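Local coordinates for protein amine oxidase (Emericella nidulans, PDB 3PGB) that probably oxidises primary amines to aldehydes with molecular oxygen, using a copper ion and a topaquinone cofactor made from one of its own tyrosines, at residues V690-H698 and T712-T720; Q374-A385 and V535-G546. All coordinates share one frame; numbering follows the deposited sequence.

Both contacts are buried parts of the copper amine oxidase enzyme domain, with centres about 14 Å apart, and they touch each other because strands 686-698 and 532-542 are neighbours in a sheet. Contact 1 packs the face of strand 690-698 against strand 714-720, mainly through leucine, valine, phenylalanine and methionine, with one side-chain hydrogen bond; its far end carries a copper ligand. Contact 2 is an in-sheet pairing of 379-385 with 535-542, so a ladder of backbone bonds dominates, with a salt bridge on one face, apolar groups on the other and a calcium site where the second strand ends. Leu692 O to Phe538 N, a probable hydrogen bond, is one of the ties between them.

Contact 1: residues V690-H698 and T712-T720; sequences VWLNLGMHH and TAHSGVAFT. With CU (copper (II) ion), chain D.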
loop_
_atom_site.group_PDB
_atom_site.type_symbol
_atom_site.label_atom_id
_atom_site.label_comp_id
_atom_site.label_asym_id
_atom_site.label_seq_id
_atom_site.Cartn_x
_atom_site.Cartn_y
_atom_site.Cartn_z
ATOM N N VAL A 690 19.757 7.266 -6.853
ATOM C CA VAL A 690 18.336 7.448 -7.089
ATOM C C VAL A 690 17.756 8.237 -5.921
ATOM O O VAL A 690 17.853 7.817 -4.775
ATOM C CB VAL A 690 17.623 6.105 -7.240
ATOM C CG1 VAL A 690 16.143 6.317 -7.551
ATOM C CG2 VAL A 690 18.292 5.284 -8.328
ATOM N N TRP A 691 17.186 9.399 -6.231
ATOM C CA TRP A 691 16.538 10.259 -5.247
ATOM C C TRP A 691 15.022 10.068 -5.356
ATOM O O TRP A 691 14.436 10.357 -6.394
ATOM C CB TRP A 691 16.904 11.728 -5.502
ATOM C CG TRP A 691 18.375 11.989 -5.609
ATOM C CD1 TRP A 691 19.141 11.914 -6.734
ATOM C CD2 TRP A 691 19.259 12.374 -4.552
ATOM N NE1 TRP A 691 20.448 12.224 -6.444
ATOM C CE2 TRP A 691 20.546 12.510 -5.110
ATOM C CE3 TRP A 691 19.089 12.617 -3.187
ATOM C CZ2 TRP A 691 21.657 12.878 -4.351
ATOM C CZ3 TRP A 691 20.195 12.985 -2.435
ATOM C CH2 TRP A 691 21.461 13.114 -3.020
ATOM N N LEU A 692 14.397 9.582 -4.286
ATOM C CA LEU A 692 12.975 9.217 -4.306
ATOM C C LEU A 692 12.154 10.103 -3.394
ATOM O O LEU A 692 12.561 10.372 -2.261
ATOM C CB LEU A 692 12.790 7.774 -3.837
ATOM C CG LEU A 692 13.481 6.695 -4.652
ATOM C CD1 LEU A 692 13.374 5.377 -3.914
ATOM C CD2 LEU A 692 12.879 6.609 -6.057
ATOM N N ASN A 693 10.992 10.539 -3.880
ATOM C CA ASN A 693 10.027 11.240 -3.042
ATOM C C ASN A 693 8.905 10.321 -2.574
ATOM O O ASN A 693 8.249 9.660 -3.382
ATOM C CB ASN A 693 9.425 12.441 -3.777
ATOM C CG ASN A 693 10.343 13.652 -3.782
ATOM O OD1 ASN A 693 11.080 13.892 -2.824
ATOM N ND2 ASN A 693 10.291 14.427 -4.856
ATOM N N LEU A 694 8.712 10.258 -1.260
ATOM C CA LEU A 694 7.459 9.795 -0.704
ATOM C C LEU A 694 6.648 11.057 -0.454
ATOM O O LEU A 694 7.223 12.124 -0.229
ATOM C CB LEU A 694 7.680 9.014 0.590
ATOM C CG LEU A 694 8.610 7.795 0.537
ATOM C CD1 LEU A 694 8.441 6.966 1.801
ATOM C CD2 LEU A 694 8.373 6.939 -0.678
ATOM N N GLY A 695 5.325 10.961 -0.514
ATOM C CA GLY A 695 4.495 12.140 -0.316
ATOM C C GLY A 695 3.000 11.919 -0.422
ATOM O O GLY A 695 2.553 10.859 -0.850
ATOM N N MET A 696 2.240 12.942 -0.030
ATOM C CA MET A 696 0.778 12.883 0.044
ATOM C C MET A 696 0.178 14.242 -0.275
ATOM O O MET A 696 0.757 15.267 0.079
ATOM C CB MET A 696 0.338 12.555 1.465
ATOM C CG MET A 696 0.693 11.184 1.967
ATOM S SD MET A 696 1.236 11.253 3.689
ATOM C CE MET A 696 3.022 11.281 3.483
ATOM N N HIS A 697 -0.991 14.245 -0.916
ATOM C CA HIS A 697 -1.803 15.445 -1.016
ATOM C C HIS A 697 -2.809 15.361 0.118
ATOM O O HIS A 697 -3.634 14.446 0.153
ATOM C CB HIS A 697 -2.537 15.524 -2.357
ATOM C CG HIS A 697 -1.635 15.456 -3.548
ATOM N ND1 HIS A 697 -0.784 16.481 -3.900
ATOM C CD2 HIS A 697 -1.463 14.488 -4.478
ATOM C CE1 HIS A 697 -0.120 16.142 -4.991
ATOM N NE2 HIS A 697 -0.517 14.940 -5.364
ATOM N N HIS A 698 -2.737 16.309 1.047
ATOM C CA HIS A 698 -3.535 16.247 2.261
ATOM C C HIS A 698 -4.457 17.453 2.362
ATOM O O HIS A 698 -4.005 18.574 2.615
ATOM C CB HIS A 698 -2.617 16.149 3.481
ATOM C CG HIS A 698 -3.322 15.764 4.747
ATOM N ND1 HIS A 698 -2.722 15.852 5.984
ATOM C CD2 HIS A 698 -4.575 15.302 4.969
ATOM C CE1 HIS A 698 -3.573 15.454 6.913
ATOM N NE2 HIS A 698 -4.704 15.114 6.323
ATOM N N THR A 712 -4.429 6.129 6.865
ATOM C CA THR A 712 -4.631 6.703 5.544
ATOM C C THR A 712 -3.541 7.697 5.145
ATOM O O THR A 712 -3.283 7.869 3.959
ATOM C CB THR A 712 -6.010 7.371 5.464
ATOM O OG1 THR A 712 -6.217 8.184 6.623
ATOM C CG2 THR A 712 -7.098 6.309 5.409
ATOM N N ALA A 713 -2.903 8.350 6.117
ATOM C CA ALA A 713 -1.768 9.233 5.835
ATOM C C ALA A 713 -0.501 8.386 5.695
ATOM O O ALA A 713 0.265 8.226 6.639
ATOM C CB ALA A 713 -1.614 10.273 6.932
ATOM N N HIS A 714 -0.288 7.856 4.498
ATOM C CA HIS A 714 0.697 6.805 4.274
ATOM C C HIS A 714 1.264 6.911 2.862
ATOM O O HIS A 714 0.561 7.275 1.923
ATOM C CB HIS A 714 0.033 5.444 4.503
ATOM C CG HIS A 714 0.904 4.265 4.198
ATOM N ND1 HIS A 714 2.214 4.176 4.612
ATOM C CD2 HIS A 714 0.632 3.101 3.564
ATOM C CE1 HIS A 714 2.721 3.021 4.221
ATOM N NE2 HIS A 714 1.782 2.349 3.583
ATOM N N SER A 715 2.549 6.609 2.737
ATOM C CA SER A 715 3.257 6.696 1.475
ATOM C C SER A 715 4.483 5.795 1.568
ATOM O O SER A 715 5.155 5.763 2.601
ATOM C CB SER A 715 3.663 8.145 1.206
ATOM O OG SER A 715 4.336 8.280 -0.028
ATOM N N GLY A 716 4.767 5.045 0.509
ATOM C CA GLY A 716 5.876 4.108 0.548
ATOM C C GLY A 716 6.390 3.681 -0.806
ATOM O O GLY A 716 5.664 3.709 -1.798
ATOM N N VAL A 717 7.667 3.301 -0.825
ATOM C CA VAL A 717 8.311 2.695 -1.988
ATOM C C VAL A 717 8.923 1.370 -1.559
ATOM O O VAL A 717 9.104 1.121 -0.374
ATOM C CB VAL A 717 9.419 3.594 -2.595
ATOM C CG1 VAL A 717 8.808 4.761 -3.351
ATOM C CG2 VAL A 717 10.378 4.085 -1.518
ATOM N N ALA A 718 9.226 0.521 -2.530
ATOM C CA ALA A 718 9.807 -0.778 -2.253
ATOM C C ALA A 718 10.872 -1.103 -3.290
ATOM O O ALA A 718 10.687 -0.854 -4.477
ATOM C CB ALA A 718 8.736 -1.831 -2.263
ATOM N N PHE A 719 11.995 -1.640 -2.826
ATOM C CA PHE A 719 13.060 -2.091 -3.711
ATOM C C PHE A 719 13.007 -3.602 -3.675
ATOM O O PHE A 719 13.100 -4.190 -2.602
ATOM C CB PHE A 719 14.436 -1.596 -3.243
ATOM C CG PHE A 719 14.450 -0.176 -2.753
ATOM C CD1 PHE A 719 13.701 0.803 -3.378
ATOM C CD2 PHE A 719 15.254 0.191 -1.682
ATOM C CE1 PHE A 719 13.735 2.114 -2.933
ATOM C CE2 PHE A 719 15.294 1.504 -1.235
ATOM C CZ PHE A 719 14.530 2.465 -1.859
ATOM N N THR A 720 12.835 -4.225 -4.836
ATOM C CA THR A 720 12.722 -5.676 -4.926
ATOM C C THR A 720 13.687 -6.216 -5.978
ATOM O O THR A 720 13.909 -5.561 -6.985
ATOM C CB THR A 720 11.278 -6.103 -5.275
ATOM O OG1 THR A 720 11.122 -7.504 -5.030
ATOM C CG2 THR A 720 10.933 -5.803 -6.743
HETATM CU CU CU D . -0.816 16.375 6.347
HETATM O O HOH W 1 -0.672 16.788 8.789
#
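Leu694 sends CD2 into the fork of Val717, 3.5 Å from CG1, while its CD1 lies by the backbone of Ser715 and Gly716. Two residues earlier on the same side of the strand, Leu692 CD1 meets the edge of the Phe719 ring, 3.4 Å from CE1. These larger groups span a gap that widens toward Leu692 and Phe719. At the serine end the axes, at 156°, approach to 5.9 Å, and a short side chain suffices: with OG anti to its own N (chi1 -179°), Ser715 accepts the Gly695 N-H, N to OG 2.9 Å. Flexible Met696 bends so that SD sits 3.8 Å from His714 N and CE 3.9 Å from Ser715 CB.

Outward, this is face-to-face packing in the β-sandwich of the enzyme domain: strand 686-698 neighbours 532-542, while 714-722 pairs with 498-504 and 613-619. At the strand's end His698 ND1 binds copper at 2.0 Å; His532 and His534 supply the other two histidines, a water lies 2.5 Å from the copper, and Asp704 holds His698 NE2. Since Gly623 O can only accept, Ser715 gives its proton there; one buried hydroxyl thus works both ways, satisfying an amide that apolar neighbours could not.

Contact 2: residues Q374-A385 and V535-G546; sequences QRVLYELGLQEA and VLNFKADFDILG. With CA (calcium ion), chain F.
A calcium site of the copper amine oxidase domain lies where strand 535-542 gives way to a turn, beside the corner of segment 374-385. Asp541 OD1 binds the calcium at 2.4 Å, joined by Phe542 O, Asp543 OD1 and a water; Asp687 and Leu688 complete the site. The other oxygens of the two aspartates, both OD2, lie 3.7 Å from Tyr378 CB and share Lys114 as a salt-bridge partner, which probably offsets the gathered negative charge. A water also links Asp543 OD2 to Arg375 NH1.

Tyr378 N donates to Asp541 O, and Asp543 N reaches Val376 O from above the carbonyl plane, 54° out of it, as the first segment turns its corner. Farther along, Gly381 and Lys539 form a regular hydrogen-bonded antiparallel pair. Then the register slips: Asn537 O accepts from Gln383 N while Asn537 N donates to Glu384 O, which fits a classic bulge. This is a side-by-side antiparallel pairing of two inner strands within the β-sandwich of the enzyme domain, and its two faces differ sharply.

On one face, Lys539 and Glu379 both stretch out fully, the glutamate with CG anti to its N (chi1 -178°), and cross so that NZ meets OE2 at 2.9 Å on the syn side, 33° out of the carboxylate plane. Lys539 NZ is also held by Pro656. Gln383 lays CG 3.7 Å from Lys539 CB, covering the root of the lysine; its amide oxygen is bonded outside the pair, with Ser658 the main partner.

The opposite face is apolar. Leu377 CD2 stands over the centre of the Phe542 ring, 3.4 Å from the centroid, a close CH-pi contact; Leu382 CD1 lies over one face of Phe538, offset toward its rim. Small Ala540 accommodates Leu377 and Leu380, and Ala385 CB rests 3.8 Å from Leu536 CD2. Phe488 and Tyr490 pack on Leu380, Leu382, Leu536 and Phe538, Ile618 on Phe542.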
loop_
_atom_site.group_PDB
_atom_site.type_symbol
_atom_site.label_atom_id
_atom_site.label_comp_id
_atom_site.label_asym_id
_atom_site.label_seq_id
_atom_site.Cartn_x
_atom_site.Cartn_y
_atom_site.Cartn_z
ATOM N N GLN A 374 26.428 -9.371 -0.294
ATOM C CA GLN A 374 26.721 -8.443 -1.387
ATOM C C GLN A 374 25.969 -7.120 -1.175
ATOM O O GLN A 374 24.788 -7.117 -0.831
ATOM C CB GLN A 374 26.328 -9.097 -2.718
ATOM C CG GLN A 374 26.460 -8.216 -3.950
ATOM C CD GLN A 374 27.884 -7.733 -4.166
ATOM O OE1 GLN A 374 28.822 -8.536 -4.214
ATOM N NE2 GLN A 374 28.053 -6.414 -4.292
ATOM N N ARG A 375 26.658 -6.001 -1.372
ATOM C CA ARG A 375 26.059 -4.684 -1.178
ATOM C C ARG A 375 25.019 -4.398 -2.266
ATOM O O ARG A 375 25.252 -4.685 -3.439
ATOM C CB ARG A 375 27.133 -3.588 -1.190
ATOM C CG ARG A 375 26.568 -2.187 -0.947
ATOM C CD ARG A 375 27.644 -1.114 -0.853
ATOM N NE ARG A 375 28.657 -1.447 0.152
ATOM C CZ ARG A 375 29.951 -1.668 -0.088
ATOM N NH1 ARG A 375 30.461 -1.574 -1.310
ATOM N NH2 ARG A 375 30.752 -1.977 0.922
ATOM N N VAL A 376 23.874 -3.848 -1.862
ATOM C CA VAL A 376 22.870 -3.353 -2.810
ATOM C C VAL A 376 22.682 -1.838 -2.685
ATOM O O VAL A 376 22.370 -1.180 -3.668
ATOM C CB VAL A 376 21.513 -4.085 -2.671
ATOM C CG1 VAL A 376 21.728 -5.530 -2.232
ATOM C CG2 VAL A 376 20.590 -3.356 -1.722
ATOM N N LEU A 377 22.877 -1.297 -1.483
ATOM C CA LEU A 377 22.793 0.143 -1.240
ATOM C C LEU A 377 23.915 0.600 -0.310
ATOM O O LEU A 377 24.045 0.104 0.810
ATOM C CB LEU A 377 21.443 0.493 -0.608
ATOM C CG LEU A 377 20.177 0.352 -1.468
ATOM C CD1 LEU A 377 19.024 -0.229 -0.665
ATOM C CD2 LEU A 377 19.782 1.688 -2.081
ATOM N N TYR A 378 24.735 1.536 -0.781
ATOM C CA TYR A 378 25.756 2.149 0.068
ATOM C C TYR A 378 25.101 3.019 1.137
ATOM O O TYR A 378 25.581 3.082 2.264
ATOM C CB TYR A 378 26.751 2.988 -0.760
ATOM C CG TYR A 378 27.696 3.814 0.094
ATOM C CD1 TYR A 378 28.800 3.233 0.709
ATOM C CD2 TYR A 378 27.467 5.167 0.306
ATOM C CE1 TYR A 378 29.658 3.979 1.500
ATOM C CE2 TYR A 378 28.319 5.922 1.100
ATOM C CZ TYR A 378 29.411 5.322 1.695
ATOM O OH TYR A 378 30.253 6.074 2.484
ATOM N N GLU A 379 24.010 3.685 0.769
ATOM C CA GLU A 379 23.355 4.658 1.634
ATOM C C GLU A 379 21.861 4.772 1.307
ATOM O O GLU A 379 21.481 4.829 0.136
ATOM C CB GLU A 379 24.027 6.029 1.486
ATOM C CG GLU A 379 23.441 7.113 2.403
ATOM C CD GLU A 379 24.005 8.504 2.140
ATOM O OE1 GLU A 379 23.697 9.412 2.939
ATOM O OE2 GLU A 379 24.742 8.697 1.139
ATOM N N LEU A 380 21.034 4.784 2.353
ATOM C CA LEU A 380 19.588 5.003 2.250
ATOM C C LEU A 380 19.172 5.889 3.422
ATOM O O LEU A 380 19.460 5.569 4.568
ATOM C CB LEU A 380 18.841 3.667 2.302
ATOM C CG LEU A 380 17.313 3.631 2.133
ATOM C CD1 LEU A 380 16.851 4.280 0.836
ATOM C CD2 LEU A 380 16.813 2.181 2.194
ATOM N N GLY A 381 18.519 7.011 3.155
ATOM C CA GLY A 381 18.152 7.906 4.255
ATOM C C GLY A 381 17.317 9.108 3.885
ATOM O O GLY A 381 17.383 9.601 2.765
ATOM N N LEU A 382 16.518 9.570 4.841
ATOM C CA LEU A 382 15.740 10.801 4.679
ATOM C C LEU A 382 16.672 11.977 4.379
ATOM O O LEU A 382 17.760 12.095 4.949
ATOM C CB LEU A 382 14.921 11.087 5.943
ATOM C CG LEU A 382 14.045 12.342 5.956
ATOM C CD1 LEU A 382 13.078 12.374 4.762
ATOM C CD2 LEU A 382 13.284 12.432 7.280
ATOM N N GLN A 383 16.245 12.829 3.458
ATOM C CA GLN A 383 17.040 13.973 3.038
ATOM C C GLN A 383 16.402 15.298 3.434
ATOM O O GLN A 383 17.103 16.216 3.855
ATOM C CB GLN A 383 17.249 13.920 1.534
ATOM C CG GLN A 383 18.125 12.772 1.111
ATOM C CD GLN A 383 19.531 12.963 1.580
ATOM O OE1 GLN A 383 20.223 13.858 1.108
ATOM N NE2 GLN A 383 19.959 12.154 2.543
ATOM N N GLU A 384 15.079 15.386 3.291
ATOM C CA GLU A 384 14.322 16.557 3.726
ATOM C C GLU A 384 12.823 16.237 3.677
ATOM O O GLU A 384 12.402 15.317 2.970
ATOM C CB GLU A 384 14.655 17.756 2.822
ATOM C CG GLU A 384 13.971 19.070 3.162
ATOM C CD GLU A 384 14.383 19.614 4.506
ATOM O OE1 GLU A 384 13.892 19.110 5.538
ATOM O OE2 GLU A 384 15.186 20.567 4.531
ATOM N N ALA A 385 12.031 16.989 4.437
ATOM C CA ALA A 385 10.570 16.877 4.389
ATOM C C ALA A 385 9.972 18.236 4.073
ATOM O O ALA A 385 10.293 19.226 4.731
ATOM C CB ALA A 385 10.025 16.364 5.716
ATOM N N VAL A 535 5.963 16.167 1.007
ATOM C CA VAL A 535 6.925 15.541 0.114
ATOM C C VAL A 535 8.179 15.303 0.926
ATOM O O VAL A 535 8.734 16.241 1.494
ATOM C CB VAL A 535 7.244 16.407 -1.130
ATOM C CG1 VAL A 535 8.100 15.624 -2.105
ATOM C CG2 VAL A 535 5.970 16.875 -1.815
ATOM N N LEU A 536 8.593 14.041 1.004
ATOM C CA LEU A 536 9.769 13.660 1.776
ATOM C C LEU A 536 10.760 12.977 0.854
ATOM O O LEU A 536 10.435 11.966 0.244
ATOM C CB LEU A 536 9.378 12.732 2.928
ATOM C CG LEU A 536 8.429 13.344 3.969
ATOM C CD1 LEU A 536 6.981 13.059 3.622
ATOM C CD2 LEU A 536 8.748 12.820 5.361
ATOM N N ASN A 537 11.963 13.540 0.752
ATOM C CA ASN A 537 12.980 13.059 -0.198
ATOM C C ASN A 537 13.906 12.058 0.456
ATOM O O ASN A 537 14.376 12.287 1.564
ATOM C CB ASN A 537 13.811 14.222 -0.757
ATOM C CG ASN A 537 14.628 13.824 -1.985
ATOM O OD1 ASN A 537 15.868 13.812 -1.958
ATOM N ND2 ASN A 537 13.935 13.490 -3.066
ATOM N N PHE A 538 14.178 10.962 -0.248
ATOM C CA PHE A 538 15.062 9.912 0.246
ATOM C C PHE A 538 16.193 9.664 -0.737
ATOM O O PHE A 538 15.959 9.593 -1.944
ATOM C CB PHE A 538 14.277 8.618 0.452
ATOM C CG PHE A 538 13.413 8.617 1.681
ATOM C CD1 PHE A 538 12.134 9.141 1.644
ATOM C CD2 PHE A 538 13.874 8.077 2.865
ATOM C CE1 PHE A 538 11.331 9.133 2.776
ATOM C CE2 PHE A 538 13.081 8.067 4.001
ATOM C CZ PHE A 538 11.813 8.594 3.959
ATOM N N LYS A 539 17.414 9.525 -0.219
ATOM C CA LYS A 539 18.572 9.174 -1.040
ATOM C C LYS A 539 18.765 7.657 -1.047
ATOM O O LYS A 539 18.914 7.043 0.009
ATOM C CB LYS A 539 19.823 9.858 -0.503
ATOM C CG LYS A 539 21.070 9.666 -1.365
ATOM C CD LYS A 539 22.280 10.288 -0.704
ATOM C CE LYS A 539 23.516 10.172 -1.564
ATOM N NZ LYS A 539 24.711 10.793 -0.907
ATOM N N ALA A 540 18.751 7.064 -2.240
ATOM C CA ALA A 540 18.955 5.630 -2.414
ATOM C C ALA A 540 20.170 5.392 -3.316
ATOM O O ALA A 540 20.054 5.368 -4.538
ATOM C CB ALA A 540 17.706 4.989 -3.006
ATOM N N ASP A 541 21.339 5.228 -2.704
ATOM C CA ASP A 541 22.574 5.014 -3.452
ATOM C C ASP A 541 22.767 3.531 -3.745
ATOM O O ASP A 541 23.612 2.874 -3.131
ATOM C CB ASP A 541 23.775 5.573 -2.675
ATOM C CG ASP A 541 25.065 5.550 -3.482
ATOM O OD1 ASP A 541 25.042 5.180 -4.674
ATOM O OD2 ASP A 541 26.119 5.898 -2.914
ATOM N N PHE A 542 21.990 3.008 -4.690
ATOM C CA PHE A 542 22.145 1.617 -5.111
ATOM C C PHE A 542 23.505 1.421 -5.762
ATOM O O PHE A 542 23.869 2.184 -6.654
ATOM C CB PHE A 542 21.074 1.219 -6.134
ATOM C CG PHE A 542 19.682 1.233 -5.594
ATOM C CD1 PHE A 542 19.144 0.104 -5.005
ATOM C CD2 PHE A 542 18.911 2.372 -5.680
ATOM C CE1 PHE A 542 17.866 0.117 -4.505
ATOM C CE2 PHE A 542 17.639 2.392 -5.187
ATOM C CZ PHE A 542 17.113 1.263 -4.593
ATOM N N ASP A 543 24.251 0.412 -5.323
ATOM C CA ASP A 543 25.466 -0.018 -6.012
ATOM C C ASP A 543 25.298 -1.485 -6.378
ATOM O O ASP A 543 25.908 -2.369 -5.763
ATOM C CB ASP A 543 26.702 0.173 -5.126
ATOM C CG ASP A 543 27.076 1.637 -4.932
ATOM O OD1 ASP A 543 26.552 2.524 -5.648
ATOM O OD2 ASP A 543 27.918 1.905 -4.054
ATOM N N ILE A 544 24.473 -1.746 -7.388
ATOM C CA ILE A 544 24.086 -3.118 -7.709
ATOM C C ILE A 544 25.277 -3.889 -8.278
ATOM O O ILE A 544 25.759 -3.593 -9.375
ATOM C CB ILE A 544 22.892 -3.178 -8.701
ATOM C CG1 ILE A 544 21.692 -2.375 -8.174
ATOM C CG2 ILE A 544 22.482 -4.624 -8.953
ATOM C CD1 ILE A 544 21.233 -2.765 -6.786
ATOM N N LEU A 545 25.744 -4.875 -7.515
ATOM C CA LEU A 545 26.892 -5.694 -7.902
ATOM C C LEU A 545 28.082 -4.806 -8.297
ATOM O O LEU A 545 28.784 -5.085 -9.270
ATOM C CB LEU A 545 26.506 -6.655 -9.037
ATOM C CG LEU A 545 25.389 -7.663 -8.720
ATOM C CD1 LEU A 545 24.834 -8.340 -9.980
ATOM C CD2 LEU A 545 25.874 -8.711 -7.714
ATOM N N GLY A 546 28.296 -3.741 -7.527
ATOM C CA GLY A 546 29.328 -2.751 -7.822
ATOM C C GLY A 546 28.726 -1.385 -8.117
ATOM O O GLY A 546 27.519 -1.261 -8.315
HETATM CA CA CA F . 25.376 4.115 -6.763
HETATM O O HOH W 2 24.107 -5.821 -5.395
HETATM O O HOH W 3 29.769 0.115 -3.752
HETATM O O HOH W 4 25.104 2.900 -8.958
#